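Side-chain contacts in extracellular solute-binding protein family 1 (Pseudothermotoga lettingae, PDB 5CI5), which binds alpha-D-tagatose and probably delivers sugars of this kind to an ABC transporter as its extracellular solute-binding component: residues Y130-Y135 and K317-L322; K107-T112 and P340-V345; L25-G30 and S42-F47; A82-D85 and W89-T92. All blocks are in the same frame, centred on the assembly; numbering follows the deposited sequence.

Interaction 1. Residues Y130-Y135 and K317-L322; sequences YGLPWY and KLAEYL. With T6T (alpha-D-tagatopyranose), chain C.
Strand residues L132 and W134 face the last turn of helix 312-322, with the CA atoms of L132 and A319 7.5 Å apart and those of W134 and L322 7.7 Å apart. W134 carries the contact. Its indole CG is anti to the backbone N (chi1 -176°), which sends the pyrrole edge toward the C-terminal end of the helix. There W134 NE1 donates to L322 O at 2.8 Å. The acceptor lies near the indole plane, but the N-H comes in from above the plane of the carbonyl and not along a lone pair. The bond is moderately bent, at 148°. Beside it, L322 CB packs 4.0 Å from W134 CD1. One turn earlier the touch is apolar: L132 CD2 sits 4.3 Å from A319 CB. The indole is buried and also meets the rings of W40, W328 and W331. Y135, next along the strand, serves the sugar. Its OH lies 2.6 Å from O1 of the tagatose, which meets the phenol at the ring edge. W134 and Y135 lie together opposite W301 of strand 298-304 and both bond to its backbone, which makes a classic beta bulge. At this bulge W134 turns to the helix and Y135 to the pocket. The single bond to L322 O satisfies the buried indole NH and ties the helix end to a strand that reaches the ligand.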
loop_
_atom_site.group_PDB
_atom_site.type_symbol
_atom_site.label_atom_id
_atom_site.label_comp_id
_atom_site.label_asym_id
_atom_site.label_seq_id
_atom_site.Cartn_x
_atom_site.Cartn_y
_atom_site.Cartn_z
ATOM N N TYR A 130 18.732 -2.318 -3.240
ATOM C CA TYR A 130 18.923 -2.195 -1.797
ATOM C C TYR A 130 17.798 -2.819 -0.979
ATOM O O TYR A 130 17.726 -2.602 0.241
ATOM C CB TYR A 130 19.031 -0.718 -1.422
ATOM C CG TYR A 130 20.372 -0.080 -1.772
ATOM C CD1 TYR A 130 20.542 0.629 -2.948
ATOM C CD2 TYR A 130 21.457 -0.191 -0.916
ATOM C CE1 TYR A 130 21.750 1.215 -3.269
ATOM C CE2 TYR A 130 22.667 0.393 -1.220
ATOM C CZ TYR A 130 22.808 1.097 -2.399
ATOM O OH TYR A 130 24.025 1.693 -2.695
ATOM N N GLY A 131 16.895 -3.553 -1.630
ATOM C CA GLY A 131 15.874 -4.286 -0.923
ATOM C C GLY A 131 15.390 -5.500 -1.677
ATOM O O GLY A 131 15.552 -5.611 -2.909
ATOM N N LEU A 132 14.799 -6.430 -0.932
ATOM C CA LEU A 132 14.219 -7.650 -1.507
ATOM C C LEU A 132 12.703 -7.567 -1.331
ATOM O O LEU A 132 12.223 -7.711 -0.217
ATOM C CB LEU A 132 14.757 -8.905 -0.819
ATOM C CG LEU A 132 14.101 -10.224 -1.238
ATOM C CD1 LEU A 132 14.010 -10.363 -2.764
ATOM C CD2 LEU A 132 14.853 -11.374 -0.601
ATOM N N PRO A 133 11.955 -7.308 -2.418
ATOM C CA PRO A 133 10.484 -7.262 -2.282
ATOM C C PRO A 133 9.960 -8.568 -1.688
ATOM O O PRO A 133 10.268 -9.638 -2.218
ATOM C CB PRO A 133 10.009 -7.048 -3.730
ATOM C CG PRO A 133 11.151 -6.324 -4.364
ATOM C CD PRO A 133 12.374 -7.013 -3.797
ATOM N N TRP A 134 9.183 -8.465 -0.617
ATOM C CA TRP A 134 8.644 -9.640 0.078
ATOM C C TRP A 134 7.142 -9.860 -0.206
ATOM O O TRP A 134 6.729 -10.983 -0.489
ATOM C CB TRP A 134 8.883 -9.524 1.588
ATOM C CG TRP A 134 8.419 -10.763 2.290
ATOM C CD1 TRP A 134 9.086 -11.972 2.337
ATOM C CD2 TRP A 134 7.171 -10.972 2.965
ATOM N NE1 TRP A 134 8.334 -12.899 3.028
ATOM C CE2 TRP A 134 7.162 -12.316 3.424
ATOM C CE3 TRP A 134 6.071 -10.154 3.257
ATOM C CZ2 TRP A 134 6.090 -12.865 4.128
ATOM C CZ3 TRP A 134 4.995 -10.707 3.974
ATOM C CH2 TRP A 134 5.022 -12.050 4.406
ATOM N N TYR A 135 6.313 -8.820 -0.073
ATOM C CA TYR A 135 4.957 -8.905 -0.613
ATOM C C TYR A 135 4.650 -7.669 -1.414
ATOM O O TYR A 135 5.302 -6.639 -1.278
ATOM C CB TYR A 135 3.901 -9.126 0.483
ATOM C CG TYR A 135 3.240 -7.931 1.168
ATOM C CD1 TYR A 135 2.284 -7.170 0.512
ATOM C CD2 TYR A 135 3.493 -7.645 2.503
ATOM C CE1 TYR A 135 1.627 -6.129 1.166
ATOM C CE2 TYR A 135 2.836 -6.617 3.172
ATOM C CZ TYR A 135 1.902 -5.872 2.496
ATOM O OH TYR A 135 1.266 -4.872 3.213
ATOM N N LYS A 317 20.393 -14.324 5.284
ATOM C CA LYS A 317 19.852 -15.685 5.402
ATOM C C LYS A 317 18.382 -15.681 5.798
ATOM O O LYS A 317 17.578 -16.435 5.233
ATOM C CB LYS A 317 20.654 -16.526 6.422
ATOM C CG LYS A 317 21.859 -17.198 5.808
ATOM C CD LYS A 317 21.395 -18.375 4.948
ATOM C CE LYS A 317 22.481 -18.888 4.029
ATOM N NZ LYS A 317 21.912 -19.815 3.010
ATOM N N LEU A 318 18.004 -14.813 6.733
ATOM C CA LEU A 318 16.595 -14.668 7.088
ATOM C C LEU A 318 15.751 -14.139 5.908
ATOM O O LEU A 318 14.664 -14.647 5.647
ATOM C CB LEU A 318 16.446 -13.748 8.312
ATOM C CG LEU A 318 15.032 -13.464 8.832
ATOM C CD1 LEU A 318 14.279 -14.745 9.128
ATOM C CD2 LEU A 318 15.119 -12.586 10.100
ATOM N N ALA A 319 16.248 -13.125 5.197
ATOM C CA ALA A 319 15.529 -12.576 4.031
ATOM C C ALA A 319 15.306 -13.666 2.967
ATOM O O ALA A 319 14.211 -13.810 2.425
ATOM C CB ALA A 319 16.286 -11.391 3.449
ATOM N N GLU A 320 16.344 -14.439 2.714
ATOM C CA GLU A 320 16.305 -15.543 1.758
ATOM C C GLU A 320 15.249 -16.566 2.154
ATOM O O GLU A 320 14.408 -16.973 1.339
ATOM C CB GLU A 320 17.693 -16.177 1.704
ATOM C CG GLU A 320 17.929 -17.247 0.717
ATOM C CD GLU A 320 19.364 -17.718 0.853
ATOM O OE1 GLU A 320 19.637 -18.535 1.751
ATOM O OE2 GLU A 320 20.218 -17.208 0.127
ATOM N N TYR A 321 15.242 -16.923 3.431
ATOM C CA TYR A 321 14.263 -17.876 3.928
ATOM C C TYR A 321 12.840 -17.320 3.804
ATOM O O TYR A 321 11.928 -17.994 3.303
ATOM C CB TYR A 321 14.567 -18.255 5.387
ATOM C CG TYR A 321 13.390 -18.872 6.115
ATOM C CD1 TYR A 321 13.118 -20.235 6.044
ATOM C CD2 TYR A 321 12.521 -18.078 6.852
ATOM C CE1 TYR A 321 12.013 -20.777 6.720
ATOM C CE2 TYR A 321 11.426 -18.611 7.514
ATOM C CZ TYR A 321 11.176 -19.952 7.446
ATOM O OH TYR A 321 10.062 -20.465 8.114
ATOM N N LEU A 322 12.646 -16.091 4.261
ATOM C CA LEU A 322 11.320 -15.488 4.233
ATOM C C LEU A 322 10.739 -15.347 2.828
ATOM O O LEU A 322 9.528 -15.352 2.670
ATOM C CB LEU A 322 11.336 -14.126 4.897
ATOM C CG LEU A 322 11.531 -14.136 6.408
ATOM C CD1 LEU A 322 11.658 -12.746 6.913
ATOM C CD2 LEU A 322 10.371 -14.865 7.114
HETATM O O3 T6T C . 0.469 -0.973 -0.377
HETATM C C3 T6T C . 1.212 -1.088 0.831
HETATM C C4 T6T C . 2.162 0.105 0.937
HETATM O O4 T6T C . 2.967 0.196 -0.246
HETATM C C5 T6T C . 1.327 1.353 1.122
HETATM O O5 T6T C . 2.171 2.501 1.237
HETATM C C6 T6T C . 0.427 1.211 2.345
HETATM O O6 T6T C . -0.430 0.085 2.162
HETATM C C2 T6T C . 0.274 -1.150 1.993
HETATM O O2 T6T C . 1.009 -1.442 3.187
HETATM C C1 T6T C . -0.792 -2.250 1.797
HETATM O O1 T6T C . -0.260 -3.500 1.551
#

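Interaction 2. Residues K107-T112 and P340-V345; sequences KNWEGT and PTRMDV
A salt-bridge network of E110, R342 and D344 joins the loop after helix 103-108 to the start of helix 343-348. R342 stands at the N-cap position of that helix, and its guanidinium lies between the two carboxylates. E110 is met end-on. R342 NH1 donates to E110 OE2 at 2.9 Å, and R342 NH2 donates to E110 OE1 at 3.2 Å. The carboxylate and guanidinium planes are 22° apart, so the pair is nearly coplanar. E110 OE1 uses its syn lone pair, whereas OE2 is met on the syn side but tilted out of the carboxylate plane. The chain of E110 reaches the arginine by bending at chi2 (87°). D344 takes the other edge of the guanidinium, side-on. R342 NE reaches D344 OD1 at 3.0 Å, and R342 NH2 reaches D344 OD2 at 2.9 Å. Both of these bonds use syn lone pairs. R342 NH1 has a further acceptor in T323 O, just after helix 312-322. W109 lies beside the same nitrogen, with W109 CZ2 3.7 Å from R342 NH1 and the ring and guanidinium planes nearly perpendicular. G111 N of the same loop sits over the centre of one face of the indole. Five hydrogen bonds thus grip the guanidinium and fix its rotation. The two carboxylates remain apart, with E110 OE1 5.3 Å from D344 OD2. The positive charge between them probably offsets their mutual repulsion and favours the ionised form of both.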
loop_
_atom_site.group_PDB
_atom_site.type_symbol
_atom_site.label_atom_id
_atom_site.label_comp_id
_atom_site.label_asym_id
_atom_site.label_seq_id
_atom_site.Cartn_x
_atom_site.Cartn_y
_atom_site.Cartn_z
ATOM N N LYS A 107 22.325 -11.500 -7.116
ATOM C CA LYS A 107 22.951 -12.156 -8.252
ATOM C C LYS A 107 23.139 -13.654 -7.984
ATOM O O LYS A 107 23.106 -14.453 -8.909
ATOM C CB LYS A 107 24.292 -11.497 -8.580
ATOM C CG LYS A 107 25.001 -12.090 -9.785
ATOM C CD LYS A 107 25.133 -11.066 -10.912
ATOM C CE LYS A 107 25.349 -11.742 -12.258
ATOM N NZ LYS A 107 24.568 -11.063 -13.337
ATOM N N ASN A 108 23.340 -14.034 -6.727
ATOM C CA ASN A 108 23.600 -15.437 -6.404
ATOM C C ASN A 108 22.360 -16.180 -5.906
ATOM O O ASN A 108 22.440 -17.351 -5.565
ATOM C CB ASN A 108 24.694 -15.552 -5.344
ATOM C CG ASN A 108 26.073 -15.202 -5.888
ATOM O OD1 ASN A 108 26.414 -15.548 -7.017
ATOM N ND2 ASN A 108 26.855 -14.489 -5.095
ATOM N N TRP A 109 21.226 -15.496 -5.826
ATOM C CA TRP A 109 20.022 -16.107 -5.253
ATOM C C TRP A 109 19.116 -16.732 -6.315
ATOM O O TRP A 109 18.765 -16.057 -7.287
ATOM C CB TRP A 109 19.231 -15.053 -4.468
ATOM C CG TRP A 109 18.009 -15.607 -3.780
ATOM C CD1 TRP A 109 17.946 -16.738 -3.014
ATOM C CD2 TRP A 109 16.690 -15.046 -3.771
ATOM N NE1 TRP A 109 16.666 -16.924 -2.541
ATOM C CE2 TRP A 109 15.880 -15.894 -2.984
ATOM C CE3 TRP A 109 16.116 -13.919 -4.356
ATOM C CZ2 TRP A 109 14.524 -15.644 -2.772
ATOM C CZ3 TRP A 109 14.773 -13.671 -4.145
ATOM C CH2 TRP A 109 13.992 -14.537 -3.367
ATOM N N GLU A 110 18.720 -17.996 -6.090
ATOM C CA GLU A 110 17.804 -18.735 -6.988
ATOM C C GLU A 110 16.561 -17.948 -7.315
ATOM O O GLU A 110 16.078 -17.962 -8.445
ATOM C CB GLU A 110 17.348 -20.079 -6.359
ATOM C CG GLU A 110 16.610 -19.965 -4.986
ATOM C CD GLU A 110 15.063 -19.728 -5.066
ATOM O OE1 GLU A 110 14.435 -19.955 -6.125
ATOM O OE2 GLU A 110 14.474 -19.319 -4.037
ATOM N N GLY A 111 16.059 -17.249 -6.303
ATOM C CA GLY A 111 14.760 -16.621 -6.363
ATOM C C GLY A 111 14.660 -15.335 -7.165
ATOM O O GLY A 111 13.553 -14.883 -7.479
ATOM N N THR A 112 15.795 -14.735 -7.505
ATOM C CA THR A 112 15.782 -13.374 -8.033
ATOM C C THR A 112 14.934 -13.252 -9.302
ATOM O O THR A 112 14.158 -12.303 -9.445
ATOM C CB THR A 112 17.220 -12.907 -8.275
ATOM O OG1 THR A 112 17.907 -12.919 -7.010
ATOM C CG2 THR A 112 17.287 -11.516 -8.885
ATOM N N PRO A 340 2.174 -12.578 -3.242
ATOM C CA PRO A 340 3.596 -12.905 -3.229
ATOM C C PRO A 340 4.345 -12.080 -4.263
ATOM O O PRO A 340 3.822 -11.854 -5.354
ATOM C CB PRO A 340 3.645 -14.403 -3.606
ATOM C CG PRO A 340 2.217 -14.935 -3.417
ATOM C CD PRO A 340 1.311 -13.750 -3.522
ATOM N N THR A 341 5.554 -11.647 -3.928
ATOM C CA THR A 341 6.456 -11.069 -4.921
ATOM C C THR A 341 7.040 -12.132 -5.862
ATOM O O THR A 341 7.576 -11.771 -6.892
ATOM C CB THR A 341 7.608 -10.322 -4.262
ATOM O OG1 THR A 341 8.343 -11.211 -3.408
ATOM C CG2 THR A 341 7.054 -9.158 -3.460
ATOM N N ARG A 342 6.932 -13.413 -5.503
ATOM C CA ARG A 342 7.390 -14.515 -6.365
ATOM C C ARG A 342 6.316 -14.955 -7.369
ATOM O O ARG A 342 5.208 -15.326 -6.986
ATOM C CB ARG A 342 7.781 -15.739 -5.544
ATOM C CG ARG A 342 8.968 -15.579 -4.581
ATOM C CD ARG A 342 9.210 -16.897 -3.852
ATOM N NE ARG A 342 9.736 -17.886 -4.800
ATOM C CZ ARG A 342 10.991 -18.302 -4.884
ATOM N NH1 ARG A 342 11.928 -17.873 -4.047
ATOM N NH2 ARG A 342 11.313 -19.178 -5.832
HETATM N N MSE A 343 6.693 -14.969 -8.643
HETATM C CA MSE A 343 5.815 -15.384 -9.733
HETATM C C MSE A 343 5.423 -16.851 -9.587
HETATM O O MSE A 343 4.247 -17.188 -9.723
HETATM C CB MSE A 343 6.486 -15.159 -11.081
HETATM C CG MSE A 343 6.600 -13.714 -11.432
HETATM SE SE MSE A 343 7.150 -13.431 -13.265
HETATM C CE MSE A 343 8.999 -13.930 -13.053
ATOM N N ASP A 344 6.395 -17.715 -9.282
ATOM C CA ASP A 344 6.086 -19.144 -9.202
ATOM C C ASP A 344 5.038 -19.427 -8.113
ATOM O O ASP A 344 4.138 -20.217 -8.353
ATOM C CB ASP A 344 7.341 -20.004 -9.011
ATOM C CG ASP A 344 8.257 -19.559 -7.863
ATOM O OD1 ASP A 344 7.904 -18.659 -7.055
ATOM O OD2 ASP A 344 9.361 -20.165 -7.769
ATOM N N VAL A 345 5.088 -18.758 -6.959
ATOM C CA VAL A 345 4.046 -18.952 -5.956
ATOM C C VAL A 345 2.681 -18.442 -6.420
ATOM O O VAL A 345 1.640 -19.089 -6.178
ATOM C CB VAL A 345 4.435 -18.266 -4.631
ATOM C CG1 VAL A 345 3.349 -18.389 -3.616
ATOM C CG2 VAL A 345 5.706 -18.879 -4.090
#

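Interaction 3. Residues L25-G30 and S42-F47; sequences LTIWIG and SVIKTF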
loop_
_atom_site.group_PDB
_atom_site.type_symbol
_atom_site.label_atom_id
_atom_site.label_comp_id
_atom_site.label_asym_id
_atom_site.label_seq_id
_atom_site.Cartn_x
_atom_site.Cartn_y
_atom_site.Cartn_z
ATOM N N LEU A 25 19.969 -11.567 16.180
ATOM C CA LEU A 25 19.385 -11.120 14.905
ATOM C C LEU A 25 18.023 -10.499 15.167
ATOM O O LEU A 25 17.152 -11.123 15.774
ATOM C CB LEU A 25 19.277 -12.278 13.913
ATOM C CG LEU A 25 18.914 -11.927 12.483
ATOM C CD1 LEU A 25 19.998 -11.060 11.829
ATOM C CD2 LEU A 25 18.699 -13.190 11.662
ATOM N N THR A 26 17.831 -9.270 14.702
ATOM C CA THR A 26 16.602 -8.542 14.977
ATOM C C THR A 26 15.892 -8.227 13.669
ATOM O O THR A 26 16.516 -7.641 12.766
ATOM C CB THR A 26 16.889 -7.224 15.736
ATOM O OG1 THR A 26 17.546 -7.526 16.972
ATOM C CG2 THR A 26 15.622 -6.443 16.043
ATOM N N ILE A 27 14.597 -8.580 13.577
ATOM C CA ILE A 27 13.763 -8.202 12.442
ATOM C C ILE A 27 12.644 -7.259 12.881
ATOM O O ILE A 27 11.990 -7.492 13.881
ATOM C CB ILE A 27 13.175 -9.441 11.704
ATOM C CG1 ILE A 27 12.386 -9.019 10.452
ATOM C CG2 ILE A 27 12.303 -10.310 12.609
ATOM C CD1 ILE A 27 11.913 -10.184 9.565
ATOM N N TRP A 28 12.445 -6.186 12.121
ATOM C CA TRP A 28 11.319 -5.288 12.312
ATOM C C TRP A 28 10.322 -5.492 11.201
ATOM O O TRP A 28 10.666 -5.314 10.024
ATOM C CB TRP A 28 11.773 -3.838 12.321
ATOM C CG TRP A 28 12.468 -3.459 13.575
ATOM C CD1 TRP A 28 12.870 -4.295 14.583
ATOM C CD2 TRP A 28 12.819 -2.132 13.983
ATOM N NE1 TRP A 28 13.464 -3.558 15.599
ATOM C CE2 TRP A 28 13.435 -2.234 15.252
ATOM C CE3 TRP A 28 12.667 -0.866 13.404
ATOM C CZ2 TRP A 28 13.906 -1.117 15.938
ATOM C CZ3 TRP A 28 13.135 0.237 14.099
ATOM C CH2 TRP A 28 13.739 0.107 15.341
ATOM N N ILE A 29 9.089 -5.830 11.580
ATOM C CA ILE A 29 8.007 -6.060 10.635
ATOM C C ILE A 29 7.000 -4.949 10.829
ATOM O O ILE A 29 6.525 -4.709 11.938
ATOM C CB ILE A 29 7.355 -7.426 10.844
ATOM C CG1 ILE A 29 8.420 -8.518 10.772
ATOM C CG2 ILE A 29 6.259 -7.677 9.804
ATOM C CD1 ILE A 29 7.975 -9.882 11.210
ATOM N N GLY A 30 6.711 -4.258 9.734
ATOM C CA GLY A 30 5.876 -3.084 9.784
ATOM C C GLY A 30 4.774 -3.061 8.750
ATOM O O GLY A 30 4.867 -3.687 7.697
ATOM N N SER A 42 4.944 -18.333 13.911
ATOM C CA SER A 42 5.162 -19.648 13.309
ATOM C C SER A 42 6.281 -19.645 12.270
ATOM O O SER A 42 7.169 -20.493 12.282
ATOM C CB SER A 42 3.873 -20.133 12.670
ATOM O OG SER A 42 2.940 -20.428 13.681
ATOM N N VAL A 43 6.214 -18.699 11.345
ATOM C CA VAL A 43 7.237 -18.584 10.317
ATOM C C VAL A 43 8.637 -18.386 10.898
ATOM O O VAL A 43 9.595 -19.000 10.425
ATOM C CB VAL A 43 6.903 -17.407 9.367
ATOM C CG1 VAL A 43 8.060 -17.095 8.442
ATOM C CG2 VAL A 43 5.654 -17.740 8.554
ATOM N N ILE A 44 8.761 -17.513 11.897
ATOM C CA ILE A 44 10.056 -17.197 12.467
ATOM C C ILE A 44 10.573 -18.381 13.295
ATOM O O ILE A 44 11.770 -18.651 13.298
ATOM C CB ILE A 44 9.995 -15.881 13.326
ATOM C CG1 ILE A 44 9.675 -14.665 12.424
ATOM C CG2 ILE A 44 11.305 -15.666 14.092
ATOM C CD1 ILE A 44 10.734 -14.294 11.462
ATOM N N LYS A 45 9.683 -19.086 13.980
ATOM C CA LYS A 45 10.125 -20.226 14.776
ATOM C C LYS A 45 10.711 -21.297 13.864
ATOM O O LYS A 45 11.733 -21.897 14.200
ATOM C CB LYS A 45 8.989 -20.802 15.610
ATOM C CG LYS A 45 8.555 -19.946 16.817
ATOM C CD LYS A 45 9.704 -19.498 17.735
ATOM C CE LYS A 45 9.772 -17.974 17.829
ATOM N NZ LYS A 45 11.073 -17.462 18.324
ATOM N N THR A 46 10.100 -21.500 12.699
ATOM C CA THR A 46 10.608 -22.488 11.744
ATOM C C THR A 46 12.017 -22.081 11.294
ATOM O O THR A 46 12.926 -22.912 11.215
ATOM C CB THR A 46 9.644 -22.634 10.563
ATOM O OG1 THR A 46 8.417 -23.199 11.030
ATOM C CG2 THR A 46 10.202 -23.527 9.466
ATOM N N PHE A 47 12.214 -20.789 11.052
ATOM C CA PHE A 47 13.530 -20.310 10.690
ATOM C C PHE A 47 14.544 -20.631 11.776
ATOM O O PHE A 47 15.640 -21.121 11.487
ATOM C CB PHE A 47 13.519 -18.798 10.442
ATOM C CG PHE A 47 14.886 -18.215 10.239
ATOM C CD1 PHE A 47 15.507 -18.278 9.013
ATOM C CD2 PHE A 47 15.560 -17.630 11.294
ATOM C CE1 PHE A 47 16.782 -17.748 8.820
ATOM C CE2 PHE A 47 16.845 -17.110 11.121
ATOM C CZ PHE A 47 17.448 -17.155 9.883
#
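I27 and I44 meet through their branches, placed by two different first torsions. In I27, CG1 is anti to the backbone N (chi1 -176°), and the other branch, CG2, makes the touch. In I44, chi1 of -65° sets CG1 beside the backbone N, and a second bend at chi2 turns CD1 toward the strand. I27 CG2 and I44 CD1 come to 4.4 Å. The second meeting lies one turn along the helix and two residues back along the strand. There L25 CD2 approaches the ring of F47 obliquely, 4.4 Å from F47 CE2. Both contacts are loose and wholly apolar, and no hydrogen bond joins the two segments. Alternation along the strand puts L25, I27 and I29 toward the helix. Helix 312-322 shares this layer: L322 packs on I27, and L318 packs on F47. The ring of F47 also stacks on Y51. W28 lies on the other face of the strand, against helix 62-75. Strand 25-30, helix 37-51 and strand 55-60 form a beta-alpha-beta unit whose strands pair in parallel. Here its helix lies against its first strand, an arrangement typical of the alpha/beta lobes of periplasmic-type solute-binding proteins.

Interaction 4. Residues A82-D85 and W89-T92; sequences AFAD and WVPT. With T6T (alpha-D-tagatopyranose), chain C.
D85 rests its CB on the indole of W89 and holds its carboxylate out to the sugar. D85 CB stands over the face of the five-membered ring, 3.3 Å from the centroid and 10° off the normal. This is a CH-pi contact, and its nearest ring atom is W89 CE2. From CB, the first torsion sets CG anti to the backbone N (chi1 -159°) and carries the carboxylate toward the tagatose. D85 OD1 accepts a hydrogen bond from O4 of the sugar at 2.6 Å. D85 OD2 accepts one from O5 of the sugar at 2.7 Å. Each oxygen therefore takes one of two neighbouring hydroxyls. Each also has a second donor. G87 N reaches OD1, and a water donates to D85 OD2 at 2.8 Å. That water also accepts a weak bond from W89 NE1, so W89 meets D85 twice: its face lies under CB, and its NE1 is weakly bridged to OD2 by water. The aspartate ends strand 81-85, and after three intervening residues helix 89-95 begins. The tight strand-to-helix turn puts a pocket residue at the C-terminal end of a strand, a common site for ligand binding in alpha/beta folds. The backbone closes the turn with little direct bonding. W89 N makes a weak hydrogen bond to D85 O at 3.5 Å, while another water donates to D85 O and accepts from V90 N. Farther back, A84 CB packs 4.1 Å from V90 CG2. W301 meets the W89 ring edge-to-face, and F62, another residue of the tagatose pocket, touches D85.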
loop_
_atom_site.group_PDB
_atom_site.type_symbol
_atom_site.label_atom_id
_atom_site.label_comp_id
_atom_site.label_asym_id
_atom_site.label_seq_id
_atom_site.Cartn_x
_atom_site.Cartn_y
_atom_site.Cartn_z
ATOM N N ALA A 82 14.768 -5.195 8.129
ATOM C CA ALA A 82 13.605 -4.317 8.346
ATOM C C ALA A 82 12.702 -4.310 7.143
ATOM O O ALA A 82 13.167 -4.299 6.017
ATOM C CB ALA A 82 14.029 -2.860 8.634
ATOM N N PHE A 83 11.404 -4.306 7.410
ATOM C CA PHE A 83 10.415 -3.979 6.407
ATOM C C PHE A 83 10.593 -2.529 5.958
ATOM O O PHE A 83 10.790 -1.646 6.781
ATOM C CB PHE A 83 9.014 -4.183 6.973
ATOM C CG PHE A 83 8.424 -5.535 6.667
ATOM C CD1 PHE A 83 9.079 -6.711 7.025
ATOM C CD2 PHE A 83 7.190 -5.624 6.022
ATOM C CE1 PHE A 83 8.529 -7.946 6.717
ATOM C CE2 PHE A 83 6.647 -6.845 5.713
ATOM C CZ PHE A 83 7.310 -8.010 6.058
ATOM N N ALA A 84 10.482 -2.301 4.657
ATOM C CA ALA A 84 10.512 -0.948 4.099
ATOM C C ALA A 84 9.502 -0.902 2.957
ATOM O O ALA A 84 9.448 -1.805 2.107
ATOM C CB ALA A 84 11.903 -0.559 3.620
ATOM N N ASP A 85 8.689 0.135 2.950
ATOM C CA ASP A 85 7.628 0.315 1.940
ATOM C C ASP A 85 8.215 0.424 0.525
ATOM O O ASP A 85 9.168 1.145 0.283
ATOM C CB ASP A 85 6.813 1.557 2.322
ATOM C CG ASP A 85 5.450 1.590 1.710
ATOM O OD1 ASP A 85 5.284 1.197 0.525
ATOM O OD2 ASP A 85 4.521 2.031 2.432
ATOM N N TRP A 89 10.547 4.331 0.052
ATOM C CA TRP A 89 11.441 4.340 1.211
ATOM C C TRP A 89 12.846 3.853 0.862
ATOM O O TRP A 89 13.821 4.362 1.419
ATOM C CB TRP A 89 10.926 3.478 2.357
ATOM C CG TRP A 89 9.598 3.853 2.956
ATOM C CD1 TRP A 89 8.631 4.705 2.441
ATOM C CD2 TRP A 89 9.085 3.385 4.205
ATOM N NE1 TRP A 89 7.555 4.750 3.288
ATOM C CE2 TRP A 89 7.806 3.961 4.380
ATOM C CE3 TRP A 89 9.587 2.544 5.193
ATOM C CZ2 TRP A 89 7.023 3.698 5.494
ATOM C CZ3 TRP A 89 8.804 2.275 6.299
ATOM C CH2 TRP A 89 7.541 2.859 6.444
ATOM N N VAL A 90 12.971 2.847 -0.001
ATOM C CA VAL A 90 14.290 2.273 -0.227
ATOM C C VAL A 90 15.220 3.294 -0.913
ATOM O O VAL A 90 16.342 3.531 -0.461
ATOM C CB VAL A 90 14.171 0.935 -0.989
ATOM C CG1 VAL A 90 15.521 0.432 -1.383
ATOM C CG2 VAL A 90 13.505 -0.064 -0.070
ATOM N N PRO A 91 14.750 3.975 -1.959
ATOM C CA PRO A 91 15.599 5.057 -2.503
ATOM C C PRO A 91 15.939 6.158 -1.512
ATOM O O PRO A 91 17.082 6.642 -1.497
ATOM C CB PRO A 91 14.748 5.604 -3.660
ATOM C CG PRO A 91 13.954 4.429 -4.089
ATOM C CD PRO A 91 13.585 3.712 -2.818
ATOM N N THR A 92 14.980 6.540 -0.668
ATOM C CA THR A 92 15.225 7.559 0.344
ATOM C C THR A 92 16.365 7.114 1.288
ATOM O O THR A 92 17.324 7.872 1.544
ATOM C CB THR A 92 13.962 7.833 1.157
ATOM O OG1 THR A 92 12.939 8.295 0.275
ATOM C CG2 THR A 92 14.186 8.864 2.231
HETATM O O3 T6T C . 0.469 -0.973 -0.377
HETATM C C3 T6T C . 1.212 -1.088 0.831
HETATM C C4 T6T C . 2.162 0.105 0.937
HETATM O O4 T6T C . 2.967 0.196 -0.246
HETATM C C5 T6T C . 1.327 1.353 1.122
HETATM O O5 T6T C . 2.171 2.501 1.237
HETATM C C6 T6T C . 0.427 1.211 2.345
HETATM O O6 T6T C . -0.430 0.085 2.162
HETATM C C2 T6T C . 0.274 -1.150 1.993
HETATM O O2 T6T C . 1.009 -1.442 3.187
HETATM C C1 T6T C . -0.792 -2.250 1.797
HETATM O O1 T6T C . -0.260 -3.500 1.551
HETATM O O HOH W 1 11.039 1.649 -1.699
HETATM O O HOH W 2 4.333 4.628 3.357
#

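In the fold
Interactions 1 and 4 both reach the tagatose, through Y135 and D85. Their centres are about 12 Å apart, and W134 packs on F83 between them. Strand 298-304 pairs with both 81-85 and 128-138, and its W301 also bonds the sugar. Interaction 3 lies farther out, its centre about 18 Å from that of interaction 4. It joins the same sheet, where W28 O lies 2.9 Å from F83 N, and it meets interaction 1 where Y321 OH lies 2.8 Å from V43 O. Interaction 2 flanks interaction 1, with P133 O 2.8 Å from T341 OG1. It does not touch interactions 3 or 4; the nearest atoms are about 11 and 9 Å away.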